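Local coordinates for protein ATP-dependent RNA helicase HrpB (Escherichia coli, PDB 6EUD) that hydrolyses ATP to ADP and phosphate as a DEAH/RHA-type RNA helicase that binds single-stranded RNA, at residues E187-P192 against P332-H337; G216-F221 against I287-D292; V243-L248 against R269-A274. All coordinates share one frame; numbering follows the deposited sequence.

Contact 1 (E187-P192 against P332-H337); sequences ERRYLP and PGISLH. With EDO (1,2-ethanediol), chain B.
Glu-187 to Leu-191, at the edge of the second RecA-like domain's sheet, runs parallel to Gly-333 to His-337, joined by five backbone hydrogen bonds, from Glu-187 N to Gly-333 O at one end to Leu-191 N to His-337 O at the other. A side-chain bond also crosses: Arg-188 NE gives its hydrogen to His-337 NE2 (3.1 Å), bent at 142° and tilted out of both flat groups. The other imidazole nitrogen, ND1, is hydrogen-bonded to Asp-292 OD2. Tyr-190 lies beside His-337 with nearly parallel but slid rings, and its CD1 meets His-337 CB at 3.6 Å. On the opposite face Arg-189, extended from CG to NE, lays its guanidinium over Ile-334, whose CG2 sits under the group's centre, 3.7 Å from CZ of Arg-189. NE and NH2 grip the Glu-187 carboxylate side-on, and NH1 reaches Glu-214 and O1 of an ethanediol, probably from the crystallisation liquor. An alanine in place of Arg-189 would probably leave Glu-187 and Glu-214 without this cationic mate and Ile-334 CG2 without its flat cover. Acceptance at NE2, with ND1 turned to Asp-292, is consistent with a neutral His-337 ring that carries its proton on ND1 and is held at both nitrogens.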
loop_
_atom_site.group_PDB
_atom_site.type_symbol
_atom_site.label_atom_id
_atom_site.label_comp_id
_atom_site.label_asym_id
_atom_site.label_seq_id
_atom_site.Cartn_x
_atom_site.Cartn_y
_atom_site.Cartn_z
ATOM N N GLU A 187 -16.334 12.039 31.066
ATOM C CA GLU A 187 -15.389 13.136 31.101
ATOM C C GLU A 187 -14.077 12.662 30.491
ATOM O O GLU A 187 -13.624 11.555 30.800
ATOM C CB GLU A 187 -15.206 13.617 32.527
ATOM C CG GLU A 187 -14.261 14.771 32.688
ATOM C CD GLU A 187 -13.699 14.829 34.089
ATOM O OE1 GLU A 187 -14.392 14.379 35.019
ATOM O OE2 GLU A 187 -12.567 15.314 34.274
ATOM N N ARG A 188 -13.486 13.489 29.624
ATOM C CA ARG A 188 -12.272 13.141 28.891
ATOM C C ARG A 188 -11.075 13.903 29.426
ATOM O O ARG A 188 -11.082 15.127 29.426
ATOM C CB ARG A 188 -12.409 13.458 27.393
ATOM C CG ARG A 188 -13.735 13.056 26.731
ATOM C CD ARG A 188 -13.708 11.630 26.285
ATOM N NE ARG A 188 -12.670 11.417 25.284
ATOM C CZ ARG A 188 -12.879 11.452 23.971
ATOM N NH1 ARG A 188 -14.100 11.674 23.482
ATOM N NH2 ARG A 188 -11.861 11.251 23.148
ATOM N N ARG A 189 -10.042 13.181 29.853
ATOM C CA ARG A 189 -8.824 13.792 30.401
ATOM C C ARG A 189 -7.596 13.354 29.604
ATOM O O ARG A 189 -7.618 12.344 28.910
ATOM C CB ARG A 189 -8.652 13.420 31.875
ATOM C CG ARG A 189 -9.867 13.775 32.747
ATOM C CD ARG A 189 -9.687 13.284 34.177
ATOM N NE ARG A 189 -10.859 13.580 35.004
ATOM C CZ ARG A 189 -11.011 13.174 36.260
ATOM N NH1 ARG A 189 -10.077 12.435 36.837
ATOM N NH2 ARG A 189 -12.108 13.487 36.933
ATOM N N TYR A 190 -6.527 14.130 29.691
ATOM C CA TYR A 190 -5.339 13.877 28.895
ATOM C C TYR A 190 -4.113 14.000 29.754
ATOM O O TYR A 190 -4.081 14.804 30.681
ATOM C CB TYR A 190 -5.292 14.831 27.705
ATOM C CG TYR A 190 -6.441 14.554 26.756
ATOM C CD1 TYR A 190 -6.300 13.642 25.711
ATOM C CD2 TYR A 190 -7.696 15.152 26.937
ATOM C CE1 TYR A 190 -7.369 13.362 24.826
ATOM C CE2 TYR A 190 -8.782 14.873 26.051
ATOM C CZ TYR A 190 -8.606 13.972 25.009
ATOM O OH TYR A 190 -9.650 13.669 24.146
ATOM N N LEU A 191 -3.123 13.165 29.463
ATOM C CA LEU A 191 -1.915 13.035 30.255
ATOM C C LEU A 191 -0.828 12.434 29.390
ATOM O O LEU A 191 -0.810 11.224 29.178
ATOM C CB LEU A 191 -2.145 12.146 31.486
ATOM C CG LEU A 191 -0.870 11.942 32.333
ATOM C CD1 LEU A 191 -0.487 13.227 33.113
ATOM C CD2 LEU A 191 -0.992 10.759 33.291
ATOM N N PRO A 192 0.093 13.268 28.892
ATOM C CA PRO A 192 1.189 12.707 28.096
ATOM C C PRO A 192 2.099 11.880 28.981
ATOM O O PRO A 192 2.204 12.209 30.153
ATOM C CB PRO A 192 1.918 13.946 27.554
ATOM C CG PRO A 192 1.605 15.024 28.542
ATOM C CD PRO A 192 0.234 14.720 29.103
ATOM N N PRO A 332 -22.345 7.582 34.447
ATOM C CA PRO A 332 -21.358 8.592 34.037
ATOM C C PRO A 332 -19.950 8.174 34.423
ATOM O O PRO A 332 -19.711 7.755 35.572
ATOM C CB PRO A 332 -21.776 9.837 34.816
ATOM C CG PRO A 332 -23.247 9.654 35.005
ATOM C CD PRO A 332 -23.454 8.185 35.209
ATOM N N GLY A 333 -19.029 8.304 33.472
ATOM C CA GLY A 333 -17.703 7.753 33.627
ATOM C C GLY A 333 -16.620 8.743 33.313
ATOM O O GLY A 333 -16.873 9.921 33.127
ATOM N N ILE A 334 -15.393 8.243 33.278
ATOM C CA ILE A 334 -14.201 9.055 33.092
ATOM C C ILE A 334 -13.233 8.294 32.190
ATOM O O ILE A 334 -13.016 7.095 32.382
ATOM C CB ILE A 334 -13.504 9.372 34.435
ATOM C CG1 ILE A 334 -14.493 9.952 35.449
ATOM C CG2 ILE A 334 -12.307 10.304 34.243
ATOM C CD1 ILE A 334 -13.892 10.123 36.829
ATOM N N SER A 335 -12.664 8.990 31.215
ATOM C CA SER A 335 -11.691 8.405 30.303
ATOM C C SER A 335 -10.401 9.224 30.332
ATOM O O SER A 335 -10.427 10.446 30.156
ATOM C CB SER A 335 -12.254 8.353 28.883
ATOM O OG SER A 335 -11.360 7.742 27.971
ATOM N N LEU A 336 -9.279 8.554 30.580
ATOM C CA LEU A 336 -7.971 9.196 30.575
ATOM C C LEU A 336 -7.124 8.736 29.364
ATOM O O LEU A 336 -6.784 7.544 29.234
ATOM C CB LEU A 336 -7.232 8.900 31.893
ATOM C CG LEU A 336 -5.779 9.394 31.987
ATOM C CD1 LEU A 336 -5.688 10.933 31.869
ATOM C CD2 LEU A 336 -5.103 8.922 33.272
ATOM N N HIS A 337 -6.798 9.669 28.475
ATOM C CA HIS A 337 -5.995 9.339 27.309
ATOM C C HIS A 337 -4.531 9.699 27.545
ATOM O O HIS A 337 -4.214 10.834 27.867
ATOM C CB HIS A 337 -6.565 10.043 26.070
ATOM C CG HIS A 337 -8.023 9.732 25.825
ATOM N ND1 HIS A 337 -8.447 8.627 25.108
ATOM C CD2 HIS A 337 -9.152 10.363 26.233
ATOM C CE1 HIS A 337 -9.767 8.601 25.067
ATOM N NE2 HIS A 337 -10.220 9.646 25.741
HETATM C C1 EDO B . -6.395 11.407 37.254
HETATM O O1 EDO B . -7.165 12.212 36.397
HETATM C C2 EDO B . -5.012 11.187 36.630
HETATM O O2 EDO B . -4.373 12.438 36.349
#

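Contact 2 (G216-F221 against I287-D292); sequences GSLLLF and IRLVVD
Ser-217 O is gripped by two successive backbone N-H groups of the partner strand, Arg-288 N at 3.2 Å and Leu-289 N at 3.1 Å. The turn of the chain at Arg-288, with psi at -2°, brings both donors to the same carbonyl; Leu-289 N lies in its plane, whereas Arg-288 N is tilted from it. Beyond this point the strands pair regularly in parallel, through Leu-219 N to Leu-289 O (2.7 Å), Val-291 N to Leu-219 O and Phe-221 N to Val-291 O. Gly-216 packs its CA on Arg-288 CG; a side chain there would clash with that same atom and with the preceding carbonyl. The Arg-288 guanidinium reaches on to Ser-215 O and Pro-332 O.

One face of the pair is wholly aliphatic. Leu-218 crosses Leu-289 at about a right angle, CG against CB, and spreads both methyls over Val-291 CG2, with CD1 at 3.8 Å. Val-291 CG1, anti to its backbone N (chi1 177°), meets Leu-220 CD1 at 3.6 Å. On the other face Leu-219 CB touches both Ile-287 CG2 and Val-290 CG2, while Val-290 CG1 lies in the plane of the Phe-221 ring, at its edge, 4.0 Å from CE1. Asp-292, on this same face, is satisfied by Arg-323, Ala-294 N and His-337.

These are central strands of the second RecA-like domain's sheet. Helix 199-213 covers the face of Leu-218, Leu-220 and Val-291, and helix 317-325 meets Phe-221 and Asp-292 on the other. Strand 269-274 flanks 217-221, and strand 333-337 flanks 287-292.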
loop_
_atom_site.group_PDB
_atom_site.type_symbol
_atom_site.label_atom_id
_atom_site.label_comp_id
_atom_site.label_asym_id
_atom_site.label_seq_id
_atom_site.Cartn_x
_atom_site.Cartn_y
_atom_site.Cartn_z
ATOM N N GLY A 216 -14.515 3.035 41.024
ATOM C CA GLY A 216 -15.017 2.136 39.992
ATOM C C GLY A 216 -14.013 1.185 39.388
ATOM O O GLY A 216 -12.829 1.225 39.719
ATOM N N SER A 217 -14.493 0.308 38.516
ATOM C CA SER A 217 -13.604 -0.581 37.783
ATOM C C SER A 217 -13.129 0.120 36.532
ATOM O O SER A 217 -13.781 1.046 36.027
ATOM C CB SER A 217 -14.281 -1.905 37.432
ATOM O OG SER A 217 -14.406 -2.712 38.588
ATOM N N LEU A 218 -11.989 -0.348 36.036
ATOM C CA LEU A 218 -11.212 0.389 35.074
ATOM C C LEU A 218 -10.829 -0.503 33.908
ATOM O O LEU A 218 -10.375 -1.633 34.111
ATOM C CB LEU A 218 -9.960 0.962 35.753
ATOM C CG LEU A 218 -9.032 1.925 35.004
ATOM C CD1 LEU A 218 -8.256 2.821 36.004
ATOM C CD2 LEU A 218 -8.070 1.132 34.148
ATOM N N LEU A 219 -10.990 0.030 32.695
ATOM C CA LEU A 219 -10.609 -0.661 31.467
ATOM C C LEU A 219 -9.409 0.043 30.825
ATOM O O LEU A 219 -9.463 1.231 30.473
ATOM C CB LEU A 219 -11.780 -0.717 30.471
ATOM C CG LEU A 219 -11.522 -1.357 29.093
ATOM C CD1 LEU A 219 -11.053 -2.839 29.171
ATOM C CD2 LEU A 219 -12.779 -1.237 28.234
ATOM N N LEU A 220 -8.330 -0.706 30.680
ATOM C CA LEU A 220 -7.074 -0.176 30.171
ATOM C C LEU A 220 -6.783 -0.737 28.780
ATOM O O LEU A 220 -6.616 -1.947 28.635
ATOM C CB LEU A 220 -5.942 -0.523 31.145
ATOM C CG LEU A 220 -4.496 -0.290 30.729
ATOM C CD1 LEU A 220 -4.250 1.166 30.326
ATOM C CD2 LEU A 220 -3.565 -0.716 31.881
ATOM N N PHE A 221 -6.732 0.132 27.771
ATOM C CA PHE A 221 -6.427 -0.294 26.403
ATOM C C PHE A 221 -4.935 -0.235 26.156
ATOM O O PHE A 221 -4.325 0.790 26.399
ATOM C CB PHE A 221 -7.160 0.575 25.365
ATOM C CG PHE A 221 -8.673 0.354 25.327
ATOM C CD1 PHE A 221 -9.550 1.257 25.944
ATOM C CD2 PHE A 221 -9.215 -0.752 24.672
ATOM C CE1 PHE A 221 -10.944 1.062 25.905
ATOM C CE2 PHE A 221 -10.605 -0.958 24.627
ATOM C CZ PHE A 221 -11.471 -0.050 25.241
ATOM N N ILE A 287 -17.703 -1.320 34.183
ATOM C CA ILE A 287 -16.662 -0.327 33.910
ATOM C C ILE A 287 -17.214 1.086 33.936
ATOM O O ILE A 287 -18.238 1.345 33.310
ATOM C CB ILE A 287 -15.986 -0.591 32.533
ATOM C CG1 ILE A 287 -15.428 -2.020 32.485
ATOM C CG2 ILE A 287 -14.881 0.426 32.268
ATOM C CD1 ILE A 287 -14.252 -2.281 33.473
ATOM N N ARG A 288 -16.548 1.993 34.657
ATOM C CA ARG A 288 -16.849 3.436 34.546
ATOM C C ARG A 288 -15.566 4.287 34.400
ATOM O O ARG A 288 -15.634 5.496 34.248
ATOM C CB ARG A 288 -17.684 3.922 35.747
ATOM C CG ARG A 288 -16.907 4.139 37.009
ATOM C CD ARG A 288 -17.734 4.869 38.076
ATOM N NE ARG A 288 -18.004 6.266 37.723
ATOM C CZ ARG A 288 -17.326 7.314 38.191
ATOM N NH1 ARG A 288 -16.320 7.144 39.035
ATOM N NH2 ARG A 288 -17.661 8.540 37.816
ATOM N N LEU A 289 -14.403 3.639 34.429
ATOM C CA LEU A 289 -13.110 4.290 34.174
ATOM C C LEU A 289 -12.402 3.639 32.984
ATOM O O LEU A 289 -12.283 2.417 32.922
ATOM C CB LEU A 289 -12.203 4.203 35.401
ATOM C CG LEU A 289 -12.808 4.680 36.729
ATOM C CD1 LEU A 289 -11.821 4.476 37.862
ATOM C CD2 LEU A 289 -13.237 6.133 36.632
ATOM N N VAL A 290 -11.930 4.450 32.043
ATOM C CA VAL A 290 -11.086 3.955 30.978
ATOM C C VAL A 290 -9.700 4.644 31.005
ATOM O O VAL A 290 -9.564 5.852 31.260
ATOM C CB VAL A 290 -11.778 4.143 29.606
ATOM C CG1 VAL A 290 -10.784 4.103 28.454
ATOM C CG2 VAL A 290 -12.899 3.094 29.418
ATOM N N VAL A 291 -8.661 3.854 30.772
ATOM C CA VAL A 291 -7.357 4.422 30.510
ATOM C C VAL A 291 -6.940 3.948 29.139
ATOM O O VAL A 291 -6.839 2.757 28.876
ATOM C CB VAL A 291 -6.293 4.042 31.581
ATOM C CG1 VAL A 291 -4.926 4.612 31.190
ATOM C CG2 VAL A 291 -6.719 4.548 32.972
ATOM N N ASP A 292 -6.704 4.915 28.266
ATOM C CA ASP A 292 -6.432 4.675 26.863
ATOM C C ASP A 292 -5.005 5.129 26.508
ATOM O O ASP A 292 -4.691 6.347 26.521
ATOM C CB ASP A 292 -7.482 5.403 26.003
ATOM C CG ASP A 292 -7.143 5.385 24.521
ATOM O OD1 ASP A 292 -6.535 4.396 24.048
ATOM O OD2 ASP A 292 -7.482 6.366 23.828
#

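Contact 3 (V243-L248 against R269-A274); sequences VLLCPL and RKVVLA
Val-243 CG2 rests against the methylenes of Arg-269, 3.9 Å from CG, and the flat guanidinium at the end of that chain turns to main-chain carbonyls beyond the pair: NH1 binds Leu-211 O, and NH2 binds Glu-214 O and Gly-216 O. At the peptide carbonyl of Cys-246, Leu-273 N donates to the oxygen from above the plane at 3.1 Å, and Val-272 CG1 also approaches that oxygen. Straighter is the bond from Leu-244 N to Arg-269 O (2.9 Å, 178° at the hydrogen). Val-271 N to Leu-244 O and Cys-246 N to Val-271 O continue this parallel ladder, which closes with a weak bond from Leu-248 N to Leu-273 O.

On the face of Arg-269, Val-271 CG2 meets Val-243 CG1 at 3.7 Å. Leu-245 runs alongside Val-271 in the same direction, its CD2 3.7 Å from CB of the valine. On the other face Cys-246 SG approaches Lys-270 CB at 4.1 Å. The chain of this buried lysine is straight from CG outward, and its NZ is held by three carbonyls, those of Ala-260, Leu-262 and Glu-285.

The two strands and helix 256-261 form a beta-alpha-beta unit. That helix packs on Cys-246, Leu-248 and Val-272, while helix 225-236 covers Leu-245, Pro-247 and Leu-273 on the reverse face. Strand 217-221 takes the far side of 269-274.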
loop_
_atom_site.group_PDB
_atom_site.type_symbol
_atom_site.label_atom_id
_atom_site.label_comp_id
_atom_site.label_asym_id
_atom_site.label_seq_id
_atom_site.Cartn_x
_atom_site.Cartn_y
_atom_site.Cartn_z
ATOM N N VAL A 243 -7.774 -4.388 44.543
ATOM C CA VAL A 243 -7.741 -4.324 43.088
ATOM C C VAL A 243 -7.359 -5.662 42.475
ATOM O O VAL A 243 -6.275 -6.191 42.714
ATOM C CB VAL A 243 -6.767 -3.251 42.575
ATOM C CG1 VAL A 243 -6.754 -3.250 41.065
ATOM C CG2 VAL A 243 -7.165 -1.886 43.087
ATOM N N LEU A 244 -8.276 -6.189 41.678
ATOM C CA LEU A 244 -8.097 -7.432 40.951
ATOM C C LEU A 244 -7.667 -7.168 39.500
ATOM O O LEU A 244 -8.383 -6.520 38.732
ATOM C CB LEU A 244 -9.400 -8.228 40.997
ATOM C CG LEU A 244 -9.490 -9.575 40.303
ATOM C CD1 LEU A 244 -8.453 -10.500 40.890
ATOM C CD2 LEU A 244 -10.884 -10.125 40.518
ATOM N N LEU A 245 -6.490 -7.669 39.135
ATOM C CA LEU A 245 -5.975 -7.510 37.782
ATOM C C LEU A 245 -6.447 -8.608 36.847
ATOM O O LEU A 245 -6.271 -9.792 37.123
ATOM C CB LEU A 245 -4.449 -7.469 37.795
ATOM C CG LEU A 245 -3.847 -6.263 38.511
ATOM C CD1 LEU A 245 -2.331 -6.221 38.325
ATOM C CD2 LEU A 245 -4.490 -4.967 38.028
ATOM N N CYS A 246 -7.012 -8.196 35.716
ATOM C CA CYS A 246 -7.615 -9.118 34.759
ATOM C C CYS A 246 -7.175 -8.857 33.343
ATOM O O CYS A 246 -7.807 -8.071 32.645
ATOM C CB CYS A 246 -9.140 -9.023 34.809
ATOM S SG CYS A 246 -9.817 -9.131 36.457
ATOM N N PRO A 247 -6.100 -9.521 32.901
ATOM C CA PRO A 247 -5.701 -9.457 31.488
ATOM C C PRO A 247 -6.785 -10.022 30.583
ATOM O O PRO A 247 -7.594 -10.813 31.026
ATOM C CB PRO A 247 -4.435 -10.317 31.433
ATOM C CG PRO A 247 -4.519 -11.180 32.663
ATOM C CD PRO A 247 -5.179 -10.343 33.701
ATOM N N LEU A 248 -6.804 -9.606 29.330
ATOM C CA LEU A 248 -7.811 -10.068 28.394
ATOM C C LEU A 248 -7.241 -10.146 26.989
ATOM O O LEU A 248 -7.157 -9.142 26.267
ATOM C CB LEU A 248 -9.039 -9.159 28.414
ATOM C CG LEU A 248 -10.224 -9.717 27.630
ATOM C CD1 LEU A 248 -10.597 -11.043 28.208
ATOM C CD2 LEU A 248 -11.397 -8.790 27.692
ATOM N N ARG A 269 -12.644 -4.119 43.121
ATOM C CA ARG A 269 -12.719 -3.455 41.829
ATOM C C ARG A 269 -11.731 -4.137 40.903
ATOM O O ARG A 269 -10.755 -4.705 41.372
ATOM C CB ARG A 269 -12.402 -1.962 41.967
ATOM C CG ARG A 269 -10.997 -1.677 42.504
ATOM C CD ARG A 269 -10.861 -0.277 43.076
ATOM N NE ARG A 269 -11.235 0.748 42.115
ATOM C CZ ARG A 269 -10.821 2.005 42.179
ATOM N NH1 ARG A 269 -10.009 2.376 43.159
ATOM N NH2 ARG A 269 -11.208 2.891 41.265
ATOM N N LYS A 270 -11.963 -4.080 39.599
ATOM C CA LYS A 270 -11.052 -4.722 38.654
ATOM C C LYS A 270 -10.416 -3.755 37.662
ATOM O O LYS A 270 -11.019 -2.762 37.251
ATOM C CB LYS A 270 -11.781 -5.834 37.888
ATOM C CG LYS A 270 -12.860 -5.317 36.961
ATOM C CD LYS A 270 -13.582 -6.429 36.201
ATOM C CE LYS A 270 -14.609 -5.802 35.267
ATOM N NZ LYS A 270 -15.384 -6.780 34.491
ATOM N N VAL A 271 -9.178 -4.059 37.290
ATOM C CA VAL A 271 -8.536 -3.433 36.156
ATOM C C VAL A 271 -8.468 -4.441 35.023
ATOM O O VAL A 271 -7.817 -5.470 35.146
ATOM C CB VAL A 271 -7.123 -2.942 36.484
ATOM C CG1 VAL A 271 -6.452 -2.375 35.220
ATOM C CG2 VAL A 271 -7.169 -1.905 37.606
ATOM N N VAL A 272 -9.145 -4.148 33.926
ATOM C CA VAL A 272 -9.106 -5.024 32.778
ATOM C C VAL A 272 -8.101 -4.469 31.792
ATOM O O VAL A 272 -8.223 -3.338 31.329
ATOM C CB VAL A 272 -10.490 -5.175 32.118
ATOM C CG1 VAL A 272 -10.401 -6.061 30.915
ATOM C CG2 VAL A 272 -11.467 -5.768 33.094
ATOM N N LEU A 273 -7.082 -5.267 31.505
ATOM C CA LEU A 273 -6.042 -4.888 30.568
ATOM C C LEU A 273 -6.347 -5.586 29.243
ATOM O O LEU A 273 -6.295 -6.804 29.144
ATOM C CB LEU A 273 -4.654 -5.265 31.105
ATOM C CG LEU A 273 -4.222 -4.831 32.521
ATOM C CD1 LEU A 273 -4.632 -5.852 33.595
ATOM C CD2 LEU A 273 -2.714 -4.548 32.587
ATOM N N ALA A 274 -6.679 -4.812 28.222
ATOM C CA ALA A 274 -7.163 -5.387 26.976
ATOM C C ALA A 274 -6.540 -4.722 25.765
ATOM O O ALA A 274 -6.009 -3.604 25.859
ATOM C CB ALA A 274 -8.694 -5.283 26.907
#

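In the fold
Following the chain from the N terminus, segment 187-192 opens the outermost loop; 216-221 and 243-248 then open two more. They close in reverse order: contact 3 at 269-274, contact 2 at 287-292 and contact 1 at 332-337. Contact 3 is therefore nested within contact 2, and contact 2 within contact 1, with no crossing. All three belong to one sheet, in which the parallel strands follow the order 243-248, 269-274, 217-221, 287-302, 333-337 and 186-190. Backbone bonds tie neighbouring pairs together, Leu-220 N to Val-272 O between contacts 2 and 3 and Leu-336 N to Val-290 O between contacts 1 and 2, whereas contacts 1 and 3 do not touch.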